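Long-range contacts in transferrin (Manduca sexta, PDB 6WB6), which binds a single ferric ion together with a carbonate anion and transports the iron as a secreted insect glycoprotein: residues R79-P84 and K317-A322; K139-S144 and G347-V352. One frame throughout, in Å; residues are numbered along the deposited sequence.

Contact 1 (R79-P84 and K317-A322); sequences RTDEEP and KIHHVA
A classic beta bulge, with His-319 and His-320 both facing Arg-79, sits where strand 72-79 meets strand 320-327, an outermost strand of a four-stranded antiparallel sheet. Arg-79 and His-320 form a hydrogen-bonded pair: Arg-79 N gives to His-320 O (2.7 Å), and His-320 N returns a bond to Arg-79 O. His-319 N, at a poor angle to that carbonyl, gives its bond to a water 2.8 Å away, which lies 3.2 Å from Lys-317 O, one of several acceptors within its reach. The His-320 ring is flanked by the loop that follows strand 72-79. Pro-84 CB lies over the centre of one ring face, 3.6 Å from the centroid in a CH-pi contact, while Asp-81 OD1 stands at the ring edge and takes a weak bond from His-320 ND1 (3.4 Å). Arg-79 runs extended from CG to NE, which takes CD and NE past Ala-322 CB; this small methyl lies over one guanidinium face, 3.8 Å from Arg-79 CZ. In the guanidinium plane, Arg-79 NH1 bonds Pro-84 O (2.9 Å, 168°), and NH2 makes a salt bridge to Glu-77 OE2. Thr-80 suits the turn because its OG1 accepts from Glu-83 N, an ST motif. With two such partners the guanidinium is probably limited in its rotation; Asp-81 might favour a proton on His-320 ND1, though the nearby guanidinium would oppose a full positive charge.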
loop_
_atom_site.group_PDB
_atom_site.type_symbol
_atom_site.label_atom_id
_atom_site.label_comp_id
_atom_site.label_asym_id
_atom_site.label_seq_id
_atom_site.Cartn_x
_atom_site.Cartn_y
_atom_site.Cartn_z
ATOM N N ARG A 79 10.482 23.631 7.705
ATOM C CA ARG A 79 9.919 23.812 9.030
ATOM C C ARG A 79 8.569 24.515 8.908
ATOM O O ARG A 79 8.096 24.797 7.812
ATOM C CB ARG A 79 10.898 24.595 9.907
ATOM C CG ARG A 79 12.272 23.954 9.956
ATOM C CD ARG A 79 13.193 24.715 10.874
ATOM N NE ARG A 79 14.398 23.964 11.200
ATOM C CZ ARG A 79 15.382 24.459 11.941
ATOM N NH1 ARG A 79 15.305 25.690 12.424
ATOM N NH2 ARG A 79 16.431 23.734 12.212
ATOM N N THR A 80 7.938 24.787 10.046
ATOM C CA THR A 80 6.686 25.529 10.056
ATOM C C THR A 80 6.976 26.987 10.376
ATOM O O THR A 80 7.993 27.320 10.988
ATOM C CB THR A 80 5.711 24.984 11.094
ATOM O OG1 THR A 80 6.371 24.981 12.359
ATOM C CG2 THR A 80 5.218 23.577 10.724
ATOM N N ASP A 81 6.051 27.855 9.968
ATOM C CA ASP A 81 6.124 29.251 10.385
ATOM C C ASP A 81 5.821 29.387 11.865
ATOM O O ASP A 81 6.323 30.310 12.513
ATOM C CB ASP A 81 5.175 30.084 9.527
ATOM C CG ASP A 81 5.742 30.339 8.129
ATOM O OD1 ASP A 81 6.907 30.780 8.022
ATOM O OD2 ASP A 81 5.041 30.089 7.136
ATOM N N GLU A 82 5.059 28.441 12.420
ATOM C CA GLU A 82 4.786 28.422 13.849
ATOM C C GLU A 82 6.037 28.085 14.640
ATOM O O GLU A 82 6.253 28.638 15.724
ATOM C CB GLU A 82 3.673 27.414 14.138
ATOM C CG GLU A 82 3.126 27.466 15.522
ATOM C CD GLU A 82 1.853 26.654 15.649
ATOM O OE1 GLU A 82 1.574 25.849 14.730
ATOM O OE2 GLU A 82 1.126 26.827 16.655
ATOM N N GLU A 83 6.879 27.191 14.120
ATOM C CA GLU A 83 8.098 26.761 14.809
ATOM C C GLU A 83 9.322 26.855 13.894
ATOM O O GLU A 83 10.030 25.869 13.662
ATOM C CB GLU A 83 7.922 25.337 15.332
ATOM C CG GLU A 83 6.880 25.201 16.433
ATOM C CD GLU A 83 6.739 23.777 16.917
ATOM O OE1 GLU A 83 5.969 23.020 16.301
ATOM O OE2 GLU A 83 7.432 23.409 17.885
ATOM N N PRO A 84 9.628 28.048 13.392
ATOM C CA PRO A 84 10.733 28.173 12.422
ATOM C C PRO A 84 12.090 27.825 13.004
ATOM O O PRO A 84 13.004 27.461 12.250
ATOM C CB PRO A 84 10.668 29.649 12.005
ATOM C CG PRO A 84 10.042 30.343 13.197
ATOM C CD PRO A 84 9.088 29.348 13.816
ATOM N N LYS A 317 1.269 23.478 5.532
ATOM C CA LYS A 317 1.656 23.669 6.923
ATOM C C LYS A 317 3.159 23.805 7.103
ATOM O O LYS A 317 3.596 24.425 8.082
ATOM C CB LYS A 317 1.124 22.493 7.760
ATOM C CG LYS A 317 -0.383 22.564 8.032
ATOM C CD LYS A 317 -1.019 21.191 8.227
ATOM C CE LYS A 317 -1.086 20.780 9.695
ATOM N NZ LYS A 317 -2.465 20.927 10.279
ATOM N N ILE A 318 3.952 23.264 6.173
ATOM C CA ILE A 318 5.397 23.101 6.351
ATOM C C ILE A 318 6.078 23.673 5.109
ATOM O O ILE A 318 6.300 22.966 4.118
ATOM C CB ILE A 318 5.788 21.637 6.569
ATOM C CG1 ILE A 318 5.056 21.068 7.788
ATOM C CG2 ILE A 318 7.274 21.506 6.762
ATOM C CD1 ILE A 318 5.403 19.611 8.055
ATOM N N HIS A 319 6.438 24.962 5.163
ATOM C CA HIS A 319 7.207 25.545 4.070
ATOM C C HIS A 319 8.115 26.681 4.515
ATOM O O HIS A 319 8.489 27.504 3.675
ATOM C CB HIS A 319 6.307 26.065 2.950
ATOM C CG HIS A 319 5.363 27.143 3.378
ATOM N ND1 HIS A 319 4.045 26.896 3.696
ATOM C CD2 HIS A 319 5.544 28.475 3.524
ATOM C CE1 HIS A 319 3.455 28.033 4.021
ATOM N NE2 HIS A 319 4.343 29.006 3.925
ATOM N N HIS A 320 8.495 26.738 5.786
ATOM C CA HIS A 320 9.550 27.643 6.216
ATOM C C HIS A 320 10.886 26.960 5.958
ATOM O O HIS A 320 11.252 25.996 6.638
ATOM C CB HIS A 320 9.414 28.022 7.686
ATOM C CG HIS A 320 10.462 28.993 8.140
ATOM N ND1 HIS A 320 10.294 30.359 8.057
ATOM C CD2 HIS A 320 11.705 28.797 8.640
ATOM C CE1 HIS A 320 11.386 30.962 8.495
ATOM N NE2 HIS A 320 12.252 30.038 8.870
ATOM N N VAL A 321 11.600 27.430 4.960
ATOM C CA VAL A 321 12.890 26.849 4.622
ATOM C C VAL A 321 13.917 27.417 5.590
ATOM O O VAL A 321 14.055 28.634 5.714
ATOM C CB VAL A 321 13.244 27.152 3.163
ATOM C CG1 VAL A 321 14.561 26.498 2.749
ATOM C CG2 VAL A 321 12.108 26.675 2.284
ATOM N N ALA A 322 14.592 26.536 6.321
ATOM C CA ALA A 322 15.641 26.917 7.256
ATOM C C ALA A 322 16.957 26.286 6.833
ATOM O O ALA A 322 17.017 25.071 6.594
ATOM C CB ALA A 322 15.289 26.465 8.665
HETATM O O HOH W 1 5.413 26.856 6.966
#

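Contact 2 (K139-S144 and G347-V352); sequences KMNDHS and GAPELV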
loop_
_atom_site.group_PDB
_atom_site.type_symbol
_atom_site.label_atom_id
_atom_site.label_comp_id
_atom_site.label_asym_id
_atom_site.label_seq_id
_atom_site.Cartn_x
_atom_site.Cartn_y
_atom_site.Cartn_z
ATOM N N LYS A 139 7.862 -9.404 24.964
ATOM C CA LYS A 139 8.620 -9.692 23.767
ATOM C C LYS A 139 7.675 -9.832 22.585
ATOM O O LYS A 139 6.477 -10.076 22.734
ATOM C CB LYS A 139 9.440 -10.979 23.933
ATOM C CG LYS A 139 10.431 -10.917 25.092
ATOM C CD LYS A 139 11.390 -9.762 24.866
ATOM C CE LYS A 139 12.488 -9.687 25.914
ATOM N NZ LYS A 139 13.155 -8.357 25.879
ATOM N N MET A 140 8.237 -9.657 21.392
ATOM C CA MET A 140 7.432 -9.538 20.189
ATOM C C MET A 140 7.923 -10.461 19.071
ATOM O O MET A 140 7.631 -10.213 17.899
ATOM C CB MET A 140 7.420 -8.076 19.738
ATOM C CG MET A 140 6.534 -7.175 20.637
ATOM S SD MET A 140 6.613 -5.448 20.109
ATOM C CE MET A 140 8.181 -4.981 20.779
ATOM N N ASN A 141 8.613 -11.547 19.411
ATOM C CA ASN A 141 9.155 -12.473 18.430
ATOM C C ASN A 141 8.454 -13.824 18.468
ATOM O O ASN A 141 9.042 -14.840 18.093
ATOM C CB ASN A 141 10.659 -12.646 18.634
ATOM C CG ASN A 141 11.005 -13.359 19.925
ATOM O OD1 ASN A 141 10.184 -13.456 20.845
ATOM N ND2 ASN A 141 12.244 -13.858 20.005
ATOM N N ASP A 142 7.205 -13.847 18.934
ATOM C CA ASP A 142 6.343 -15.008 18.765
ATOM C C ASP A 142 6.120 -15.178 17.272
ATOM O O ASP A 142 5.490 -14.335 16.632
ATOM C CB ASP A 142 5.034 -14.810 19.545
ATOM C CG ASP A 142 4.035 -15.947 19.344
ATOM O OD1 ASP A 142 4.343 -16.900 18.624
ATOM O OD2 ASP A 142 2.921 -15.876 19.913
ATOM N N HIS A 143 6.661 -16.235 16.680
ATOM C CA HIS A 143 6.561 -16.373 15.236
ATOM C C HIS A 143 5.356 -17.188 14.793
ATOM O O HIS A 143 5.188 -17.409 13.593
ATOM C CB HIS A 143 7.853 -16.956 14.675
ATOM C CG HIS A 143 8.950 -15.943 14.559
ATOM N ND1 HIS A 143 8.928 -14.930 13.622
ATOM C CD2 HIS A 143 10.079 -15.761 15.286
ATOM C CE1 HIS A 143 10.010 -14.185 13.760
ATOM N NE2 HIS A 143 10.724 -14.667 14.762
ATOM N N SER A 144 4.473 -17.583 15.715
ATOM C CA SER A 144 3.187 -18.100 15.266
ATOM C C SER A 144 2.324 -16.998 14.662
ATOM O O SER A 144 1.395 -17.300 13.901
ATOM C CB SER A 144 2.454 -18.811 16.413
ATOM O OG SER A 144 2.616 -18.138 17.655
ATOM N N GLY A 347 12.777 -7.967 17.837
ATOM C CA GLY A 347 13.658 -8.940 18.441
ATOM C C GLY A 347 14.050 -10.029 17.466
ATOM O O GLY A 347 13.279 -10.427 16.593
ATOM N N ALA A 348 15.272 -10.524 17.630
ATOM C CA ALA A 348 15.755 -11.610 16.793
ATOM C C ALA A 348 14.934 -12.879 17.021
ATOM O O ALA A 348 14.486 -13.145 18.143
ATOM C CB ALA A 348 17.224 -11.881 17.089
ATOM N N PRO A 349 14.693 -13.676 15.971
ATOM C CA PRO A 349 15.059 -13.365 14.581
ATOM C C PRO A 349 14.039 -12.426 13.930
ATOM O O PRO A 349 12.858 -12.761 13.941
ATOM C CB PRO A 349 15.047 -14.735 13.907
ATOM C CG PRO A 349 13.980 -15.500 14.660
ATOM C CD PRO A 349 13.950 -14.942 16.071
ATOM N N GLU A 350 14.462 -11.287 13.379
ATOM C CA GLU A 350 13.512 -10.419 12.694
ATOM C C GLU A 350 12.852 -11.182 11.542
ATOM O O GLU A 350 13.519 -11.849 10.746
ATOM C CB GLU A 350 14.221 -9.156 12.198
ATOM C CG GLU A 350 14.998 -8.368 13.296
ATOM C CD GLU A 350 14.105 -7.642 14.310
ATOM O OE1 GLU A 350 14.639 -7.185 15.337
ATOM O OE2 GLU A 350 12.885 -7.517 14.086
ATOM N N LEU A 351 11.530 -11.107 11.459
ATOM C CA LEU A 351 10.837 -11.914 10.465
ATOM C C LEU A 351 11.075 -11.343 9.079
ATOM O O LEU A 351 11.083 -10.129 8.882
ATOM C CB LEU A 351 9.337 -11.982 10.747
ATOM C CG LEU A 351 8.566 -12.850 9.750
ATOM C CD1 LEU A 351 9.022 -14.316 9.808
ATOM C CD2 LEU A 351 7.089 -12.747 9.975
ATOM N N VAL A 352 11.260 -12.231 8.111
ATOM C CA VAL A 352 11.531 -11.847 6.731
ATOM C C VAL A 352 10.544 -12.582 5.852
ATOM O O VAL A 352 10.282 -13.768 6.059
ATOM C CB VAL A 352 12.980 -12.178 6.322
ATOM C CG1 VAL A 352 13.198 -11.954 4.817
ATOM C CG2 VAL A 352 13.957 -11.359 7.144
#
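His-143 lays one edge of its ring against Pro-349 and Leu-351, where a loop before helix 147-158 meets the irregular segment leading into strand 352-357. This is loop-to-loop surface packing, away from the iron site. CG of His-143 stands anti to its own carbonyl carbon (chi1 -79°), beside the backbone N, which sends CG toward the 347-352 segment. The ring edge meets Pro-349 O near the ring plane; the NE2 bond to that oxygen is weak, 3.0 Å long but bent to 124°. Pro-349 CG comes within 3.4 Å of the same NE2, and Leu-351 CB approaches His-143 CE1 at 3.8 Å, so the imidazole edge offers both an N-H and carbon atoms to the other loop. Asn-141 supplies the straighter bond, ND2 to Ala-348 O at 3.0 Å and 160°, with the oxygen close to the amide plane. An alanine in place of Asn-141 would probably leave Ala-348 O without this donor, and the weak bond from His-143 NE2 as the one hydrogen bond between the two segments. Gly-347 has a positive phi, and at its backbone angles a CB would jam against the preceding carbonyl, which calls for glycine. Pro-349 follows a cis peptide bond, and its ring CD lies 3.5 Å from His-143 NE2.

The four segments alternate along the chain, in the order 79-84, 139-144, 317-322 and 347-352, so the two contacts cross in sequence. Their centres lie 39 Å apart and their nearest atoms about 28 Å, without touching. Contact 1 extends the pairing of strands 72-79 and 320-327 at the border of a four-stranded antiparallel sheet, and the side chain of Ile-318 is about 10 Å from the ferric ion. Contact 2 has no sheet pairing; it joins the loop between helices 121-131 and 147-158 to the segment leading into strand 352-357. Contact 1 thus lies within the iron-binding half, at the edge of its four-stranded sheet, while contact 2 is loop packing away from the iron site.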